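PDB 1JAK: beta-N-acetylhexosaminidase from Streptomyces plicatus, which hydrolyses terminal beta-linked N-acetylhexosamine residues from glycans, a family 20 glycoside hydrolase working by substrate-assisted catalysis. Local coordinates for residues 212-217 with 274-279; 263-266 with 272-275; 22-27 with 34-39. One frame throughout, in Å; residues are numbered along the deposited sequence.

Contact 1 (212-217 with 274-279); sequences ATYGGS and PPLYTG
Leu276 lays its branched end over one face of the Tyr214 ring, and that overlap carries the contact. CD1 sits 4.2 Å from the ring centroid and 23° off the normal, a CH-pi contact displaced toward the rim near CZ. The second methyl, Leu276 CD2, lies above the same face just beyond the CD2-CE2 rim, 3.7 Å from Tyr214 CE2, and is also close to the carbonyl oxygen of Tyr214. The two side chains meet at a slant. With CG of the tyrosine anti to its own nitrogen (chi1 -171°), the ring extends from the turn toward 274-279.

Leu276 CD1 also packs 3.3 Å from Ser217 OG, so it sits between ring face and hydroxyl. That hydroxyl is already committed: Ser217 OG donates to Tyr214 O over 2.6 Å, in the carbonyl plane and on a lone pair. The backbone N of Ser217 donates to the same oxygen and closes the type I turn from Tyr214 to Ser217, which the hydroxyl bond reinforces.

The polar link across the gap runs through a water, which accepts from Tyr214 OH and donates to Pro274 O. Arg210 adds a cation-pi contact to the ring. In the family 20 TIM barrel this packs the loop after strand 190-194 on the loop after strand 246-250, the second and third barrel strands and neighbours in the sheet.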
loop_
_atom_site.group_PDB
_atom_site.type_symbol
_atom_site.label_atom_id
_atom_site.label_comp_id
_atom_site.label_asym_id
_atom_site.label_seq_id
_atom_site.Cartn_x
_atom_site.Cartn_y
_atom_site.Cartn_z
ATOM N N ALA A 212 -13.410 -7.563 19.811
ATOM C CA ALA A 212 -13.785 -6.265 19.270
ATOM C C ALA A 212 -14.394 -5.325 20.309
ATOM O O ALA A 212 -13.974 -4.174 20.429
ATOM C CB ALA A 212 -14.759 -6.446 18.099
ATOM N N THR A 213 -15.377 -5.812 21.063
ATOM C CA THR A 213 -16.054 -4.979 22.053
ATOM C C THR A 213 -15.178 -4.504 23.205
ATOM O O THR A 213 -15.383 -3.410 23.733
ATOM C CB THR A 213 -17.292 -5.698 22.625
ATOM O OG1 THR A 213 -16.885 -6.883 23.317
ATOM C CG2 THR A 213 -18.241 -6.078 21.504
ATOM N N TYR A 214 -14.203 -5.320 23.597
ATOM C CA TYR A 214 -13.301 -4.938 24.677
ATOM C C TYR A 214 -11.919 -4.616 24.111
ATOM O O TYR A 214 -11.378 -3.534 24.346
ATOM C CB TYR A 214 -13.174 -6.065 25.704
ATOM C CG TYR A 214 -12.419 -5.647 26.948
ATOM C CD1 TYR A 214 -13.008 -4.813 27.896
ATOM C CD2 TYR A 214 -11.103 -6.067 27.164
ATOM C CE1 TYR A 214 -12.305 -4.403 29.034
ATOM C CE2 TYR A 214 -10.394 -5.664 28.295
ATOM C CZ TYR A 214 -10.999 -4.834 29.224
ATOM O OH TYR A 214 -10.305 -4.443 30.348
ATOM N N GLY A 215 -11.358 -5.559 23.359
ATOM C CA GLY A 215 -10.039 -5.363 22.779
ATOM C C GLY A 215 -9.932 -4.172 21.843
ATOM O O GLY A 215 -8.847 -3.631 21.637
ATOM N N GLY A 216 -11.051 -3.759 21.263
ATOM C CA GLY A 216 -11.006 -2.620 20.365
ATOM C C GLY A 216 -11.519 -1.350 21.019
ATOM O O GLY A 216 -11.657 -0.325 20.352
ATOM N N SER A 217 -11.768 -1.402 22.326
ATOM C CA SER A 217 -12.321 -0.253 23.042
ATOM C C SER A 217 -11.424 0.964 23.254
ATOM O O SER A 217 -11.903 2.009 23.687
ATOM C CB SER A 217 -12.902 -0.698 24.391
ATOM O OG SER A 217 -11.895 -1.128 25.285
ATOM N N PRO A 274 -4.254 -9.083 30.970
ATOM C CA PRO A 274 -3.470 -7.873 31.238
ATOM C C PRO A 274 -4.400 -6.691 30.983
ATOM O O PRO A 274 -5.460 -6.854 30.381
ATOM C CB PRO A 274 -2.354 -7.932 30.191
ATOM C CG PRO A 274 -2.295 -9.378 29.787
ATOM C CD PRO A 274 -3.744 -9.786 29.783
ATOM N N PRO A 275 -4.028 -5.491 31.441
ATOM C CA PRO A 275 -4.914 -4.350 31.191
ATOM C C PRO A 275 -4.862 -3.993 29.707
ATOM O O PRO A 275 -3.977 -4.457 28.983
ATOM C CB PRO A 275 -4.298 -3.231 32.036
ATOM C CG PRO A 275 -3.470 -3.955 33.069
ATOM C CD PRO A 275 -2.898 -5.113 32.307
ATOM N N LEU A 276 -5.815 -3.189 29.252
ATOM C CA LEU A 276 -5.794 -2.733 27.868
ATOM C C LEU A 276 -4.536 -1.871 27.817
ATOM O O LEU A 276 -4.218 -1.189 28.794
ATOM C CB LEU A 276 -7.034 -1.889 27.568
ATOM C CG LEU A 276 -8.335 -2.688 27.461
ATOM C CD1 LEU A 276 -9.532 -1.749 27.504
ATOM C CD2 LEU A 276 -8.327 -3.494 26.174
ATOM N N TYR A 277 -3.817 -1.905 26.700
ATOM C CA TYR A 277 -2.575 -1.142 26.575
ATOM C C TYR A 277 -2.720 0.134 25.750
ATOM O O TYR A 277 -3.245 0.107 24.636
ATOM C CB TYR A 277 -1.489 -2.031 25.961
ATOM C CG TYR A 277 -0.121 -1.395 25.933
ATOM C CD1 TYR A 277 0.545 -1.075 27.117
ATOM C CD2 TYR A 277 0.510 -1.110 24.724
ATOM C CE1 TYR A 277 1.804 -0.486 27.098
ATOM C CE2 TYR A 277 1.772 -0.521 24.691
ATOM C CZ TYR A 277 2.412 -0.212 25.884
ATOM O OH TYR A 277 3.654 0.382 25.860
ATOM N N THR A 278 -2.239 1.249 26.296
ATOM C CA THR A 278 -2.328 2.530 25.604
ATOM C C THR A 278 -0.965 3.199 25.412
ATOM O O THR A 278 -0.888 4.354 24.990
ATOM C CB THR A 278 -3.259 3.500 26.362
ATOM O OG1 THR A 278 -2.758 3.705 27.690
ATOM C CG2 THR A 278 -4.675 2.928 26.434
ATOM N N GLY A 279 0.104 2.466 25.716
ATOM C CA GLY A 279 1.446 3.002 25.554
ATOM C C GLY A 279 1.952 2.853 24.132
ATOM O O GLY A 279 1.181 2.528 23.226
HETATM O O HOH W 1 -8.177 -6.656 30.647
#

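Contact 2 (263-266 with 272-275); sequences SYAE and VAPP
Apolar contact between Ala265 and Ala273 is the heart of this small junction. Their CB methyls lie 4.1 Å apart, and each also rests on the other's backbone: Ala265 CB is 3.7 Å from Ala273 N, while Ala273 CB comes to 3.9 Å from Ala265 CA. Ala273 directs its methyl at the facing segment. With side chains this short the main chains can draw very near, and the CA atoms of Ala265 and Ala273 are 4.0 Å apart.

Backbone polar groups approach without bonding across the gap. Ala265 O and Val272 N are not hydrogen-bonded to each other, and each has a partner in the intervening loop: the oxygen accepts from Asn268 ND2, and the nitrogen makes a weak hydrogen bond to Asp270 OD1.

Hydrogen bonds and ring contacts to neighbouring parts hold the earlier segment from behind. Ser263 O accepts from Arg210 NE, and the Tyr264 ring meets Trp208 edge-to-face.

No hydrogen bond or salt bridge joins 263-266 to 272-275 directly. The direct contact is thus van der Waals packing of methyls on backbone, at the base of a short surface loop that the disulfide Cys269-Cys288 ties covalently to a later part of the chain.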
loop_
_atom_site.group_PDB
_atom_site.type_symbol
_atom_site.label_atom_id
_atom_site.label_comp_id
_atom_site.label_asym_id
_atom_site.label_seq_id
_atom_site.Cartn_x
_atom_site.Cartn_y
_atom_site.Cartn_z
ATOM N N SER A 263 -8.632 -9.241 26.454
ATOM C CA SER A 263 -10.039 -9.574 26.272
ATOM C C SER A 263 -10.433 -10.939 26.829
ATOM O O SER A 263 -11.587 -11.144 27.211
ATOM C CB SER A 263 -10.392 -9.510 24.784
ATOM O OG SER A 263 -10.147 -8.216 24.259
ATOM N N TYR A 264 -9.481 -11.866 26.872
ATOM C CA TYR A 264 -9.746 -13.212 27.371
ATOM C C TYR A 264 -8.645 -13.720 28.292
ATOM O O TYR A 264 -7.579 -14.130 27.836
ATOM C CB TYR A 264 -9.932 -14.183 26.199
ATOM C CG TYR A 264 -11.214 -13.948 25.429
ATOM C CD1 TYR A 264 -11.266 -13.045 24.369
ATOM C CD2 TYR A 264 -12.393 -14.593 25.803
ATOM C CE1 TYR A 264 -12.467 -12.784 23.702
ATOM C CE2 TYR A 264 -13.592 -14.342 25.147
ATOM C CZ TYR A 264 -13.625 -13.438 24.100
ATOM O OH TYR A 264 -14.818 -13.184 23.466
ATOM N N ALA A 265 -8.922 -13.702 29.590
ATOM C CA ALA A 265 -7.961 -14.146 30.592
ATOM C C ALA A 265 -7.360 -15.520 30.293
ATOM O O ALA A 265 -6.168 -15.739 30.500
ATOM C CB ALA A 265 -8.626 -14.158 31.970
ATOM N N GLU A 266 -8.182 -16.438 29.795
ATOM C CA GLU A 266 -7.732 -17.798 29.500
ATOM C C GLU A 266 -6.567 -17.925 28.516
ATOM O O GLU A 266 -5.833 -18.918 28.540
ATOM C CB GLU A 266 -8.914 -18.636 29.005
ATOM C CG GLU A 266 -9.533 -18.127 27.720
ATOM C CD GLU A 266 -10.900 -18.723 27.459
ATOM O OE1 GLU A 266 -10.990 -19.953 27.251
ATOM O OE2 GLU A 266 -11.887 -17.956 27.467
ATOM N N VAL A 272 -4.489 -14.611 33.718
ATOM C CA VAL A 272 -4.962 -13.289 34.109
ATOM C C VAL A 272 -4.877 -12.354 32.910
ATOM O O VAL A 272 -3.844 -12.267 32.254
ATOM C CB VAL A 272 -4.106 -12.705 35.255
ATOM C CG1 VAL A 272 -4.577 -11.295 35.593
ATOM C CG2 VAL A 272 -4.194 -13.605 36.476
ATOM N N ALA A 273 -5.971 -11.660 32.620
ATOM C CA ALA A 273 -5.986 -10.737 31.496
ATOM C C ALA A 273 -5.198 -9.478 31.840
ATOM O O ALA A 273 -5.415 -8.868 32.891
ATOM C CB ALA A 273 -7.423 -10.371 31.144
ATOM N N PRO A 274 -4.254 -9.083 30.970
ATOM C CA PRO A 274 -3.470 -7.873 31.238
ATOM C C PRO A 274 -4.400 -6.691 30.983
ATOM O O PRO A 274 -5.460 -6.854 30.381
ATOM C CB PRO A 274 -2.354 -7.932 30.191
ATOM C CG PRO A 274 -2.295 -9.378 29.787
ATOM C CD PRO A 274 -3.744 -9.786 29.783
ATOM N N PRO A 275 -4.028 -5.491 31.441
ATOM C CA PRO A 275 -4.914 -4.350 31.191
ATOM C C PRO A 275 -4.862 -3.993 29.707
ATOM O O PRO A 275 -3.977 -4.457 28.983
ATOM C CB PRO A 275 -4.298 -3.231 32.036
ATOM C CG PRO A 275 -3.470 -3.955 33.069
ATOM C CD PRO A 275 -2.898 -5.113 32.307
#

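Contact 3 (22-27 with 34-39); sequences TPLDRV and VDPGGA
Leu24 and Pro36 face each other with their CA atoms 6.1 Å apart, and Asp25 faces Val34 at 5.9 Å between CA atoms. The two segments have different shapes. In 22-27 the chain makes a type I beta turn from Pro23 to Arg26, closed by Arg26 N donating to Pro23 O, and then an inverse gamma turn centred on Arg26, with a weak bond from Val27 N to Asp25 O. In 34-39 it runs as strand through Pro36 and then leaves through two glycines. No hydrogen bond crosses between them.

The side chains do the joining. Leu24 and Val34 both point across the gap and lie alongside one another, Leu24 reaching one way and Val34 the other. Methyl CG1 of Val34 is the centre of the packing: it lies 3.7 Å from Leu24 CG, and it also meets Asp25, 3.8 Å from both its CB and its backbone N. The valine's chi1 of -177° turns CG1 to Leu24 and brings CG2 against the CA and CB of Asp25. Farther along, Leu24 CD2 reaches over to Pro36, 3.7 Å from its CA and 4.1 Å from its CB. What Asp25 offers here is thus its aliphatic base; its carboxylate makes no bond to 34-39.

Leu24 is buried, and it also touches Leu129 of helix 116-129 and Ala147 and Ile151 of strand 145-153. Asp35 is backbone-bonded to Thr150 and Gly37 to Gly148, joining this segment to strand 145-153, with which strand 33-36 pairs antiparallel. The turn at 23-26 therefore packs its leucine among strand 33-36, strand 145-153 and helix 116-129.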
loop_
_atom_site.group_PDB
_atom_site.type_symbol
_atom_site.label_atom_id
_atom_site.label_comp_id
_atom_site.label_asym_id
_atom_site.label_seq_id
_atom_site.Cartn_x
_atom_site.Cartn_y
_atom_site.Cartn_z
ATOM N N THR A 22 2.653 19.379 -19.192
ATOM C CA THR A 22 3.824 18.852 -18.506
ATOM C C THR A 22 4.416 17.768 -19.402
ATOM O O THR A 22 3.689 17.094 -20.133
ATOM C CB THR A 22 3.452 18.236 -17.138
ATOM O OG1 THR A 22 2.574 17.120 -17.335
ATOM C CG2 THR A 22 2.757 19.269 -16.260
ATOM N N PRO A 23 5.748 17.589 -19.363
ATOM C CA PRO A 23 6.415 16.576 -20.186
ATOM C C PRO A 23 5.796 15.192 -20.027
ATOM O O PRO A 23 5.398 14.804 -18.930
ATOM C CB PRO A 23 7.859 16.634 -19.695
ATOM C CG PRO A 23 8.014 18.077 -19.318
ATOM C CD PRO A 23 6.731 18.345 -18.569
ATOM N N LEU A 24 5.728 14.452 -21.128
ATOM C CA LEU A 24 5.143 13.116 -21.130
ATOM C C LEU A 24 5.821 12.140 -20.169
ATOM O O LEU A 24 5.193 11.194 -19.699
ATOM C CB LEU A 24 5.174 12.542 -22.552
ATOM C CG LEU A 24 4.469 11.207 -22.808
ATOM C CD1 LEU A 24 2.974 11.356 -22.556
ATOM C CD2 LEU A 24 4.721 10.759 -24.246
ATOM N N ASP A 25 7.095 12.375 -19.870
ATOM C CA ASP A 25 7.838 11.485 -18.978
ATOM C C ASP A 25 7.786 11.909 -17.516
ATOM O O ASP A 25 8.277 11.191 -16.642
ATOM C CB ASP A 25 9.307 11.432 -19.400
ATOM C CG ASP A 25 10.055 12.705 -19.040
ATOM O OD1 ASP A 25 9.657 13.787 -19.515
ATOM O OD2 ASP A 25 11.038 12.627 -18.273
ATOM N N ARG A 26 7.199 13.067 -17.244
ATOM C CA ARG A 26 7.151 13.570 -15.877
ATOM C C ARG A 26 6.038 12.960 -15.037
ATOM O O ARG A 26 5.092 13.644 -14.643
ATOM C CB ARG A 26 7.038 15.097 -15.893
ATOM C CG ARG A 26 7.305 15.760 -14.548
ATOM C CD ARG A 26 7.792 17.189 -14.744
ATOM N NE ARG A 26 9.064 17.222 -15.463
ATOM C CZ ARG A 26 9.684 18.335 -15.844
ATOM N NH1 ARG A 26 9.151 19.521 -15.578
ATOM N NH2 ARG A 26 10.839 18.262 -16.491
ATOM N N VAL A 27 6.166 11.666 -14.759
ATOM C CA VAL A 27 5.176 10.958 -13.952
ATOM C C VAL A 27 5.872 9.970 -13.020
ATOM O O VAL A 27 7.005 9.552 -13.270
ATOM C CB VAL A 27 4.174 10.178 -14.835
ATOM C CG1 VAL A 27 3.619 11.076 -15.931
ATOM C CG2 VAL A 27 4.840 8.972 -15.430
ATOM N N VAL A 34 8.785 5.868 -22.719
ATOM C CA VAL A 34 8.128 7.136 -23.016
ATOM C C VAL A 34 8.659 7.661 -24.345
ATOM O O VAL A 34 9.863 7.863 -24.507
ATOM C CB VAL A 34 8.403 8.193 -21.923
ATOM C CG1 VAL A 34 7.629 9.468 -22.232
ATOM C CG2 VAL A 34 8.003 7.650 -20.557
ATOM N N ASP A 35 7.752 7.877 -25.291
ATOM C CA ASP A 35 8.127 8.371 -26.612
ATOM C C ASP A 35 7.305 9.606 -26.968
ATOM O O ASP A 35 6.271 9.512 -27.630
ATOM C CB ASP A 35 7.914 7.263 -27.648
ATOM C CG ASP A 35 8.319 7.682 -29.046
ATOM O OD1 ASP A 35 9.146 8.608 -29.182
ATOM O OD2 ASP A 35 7.817 7.069 -30.012
ATOM N N PRO A 36 7.758 10.788 -26.523
ATOM C CA PRO A 36 7.046 12.038 -26.803
ATOM C C PRO A 36 7.101 12.439 -28.271
ATOM O O PRO A 36 8.070 12.143 -28.972
ATOM C CB PRO A 36 7.751 13.042 -25.896
ATOM C CG PRO A 36 9.160 12.527 -25.869
ATOM C CD PRO A 36 8.959 11.037 -25.704
ATOM N N GLY A 37 6.052 13.110 -28.732
ATOM C CA GLY A 37 6.020 13.540 -30.115
ATOM C C GLY A 37 4.682 14.102 -30.537
ATOM O O GLY A 37 3.637 13.710 -30.019
ATOM N N GLY A 38 4.719 15.034 -31.484
ATOM C CA GLY A 38 3.494 15.632 -31.978
ATOM C C GLY A 38 2.828 16.600 -31.024
ATOM O O GLY A 38 3.393 16.978 -29.993
ATOM N N ALA A 39 1.613 17.002 -31.380
ATOM C CA ALA A 39 0.840 17.935 -30.578
ATOM C C ALA A 39 0.105 17.190 -29.472
ATOM O O ALA A 39 -0.141 15.992 -29.573
ATOM C CB ALA A 39 -0.154 18.677 -31.460
#

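How the contacts relate
From the N terminus, contact 3 comes first: it closes a short loop, 22-27 onto 34-39, and fits the entering chain to the mixed sheet of the smaller domain. Its centre is 53 Å from that of contact 1 and 60 Å from that of contact 2, on the opposite side of the chain's centre. In the catalytic domain, contact 1 closes a long excursion from 212-217 to 274-279, containing strand 246-250 and helices 230-242 and 258-263. Contact 2 closes a tight loop late in that span, and their closing segments overlap at Pro274 and Pro275. Ser263 OG also packs against Gly215 N, so the pair links helices 210-213 and 258-263 to the loop before helix 292-307.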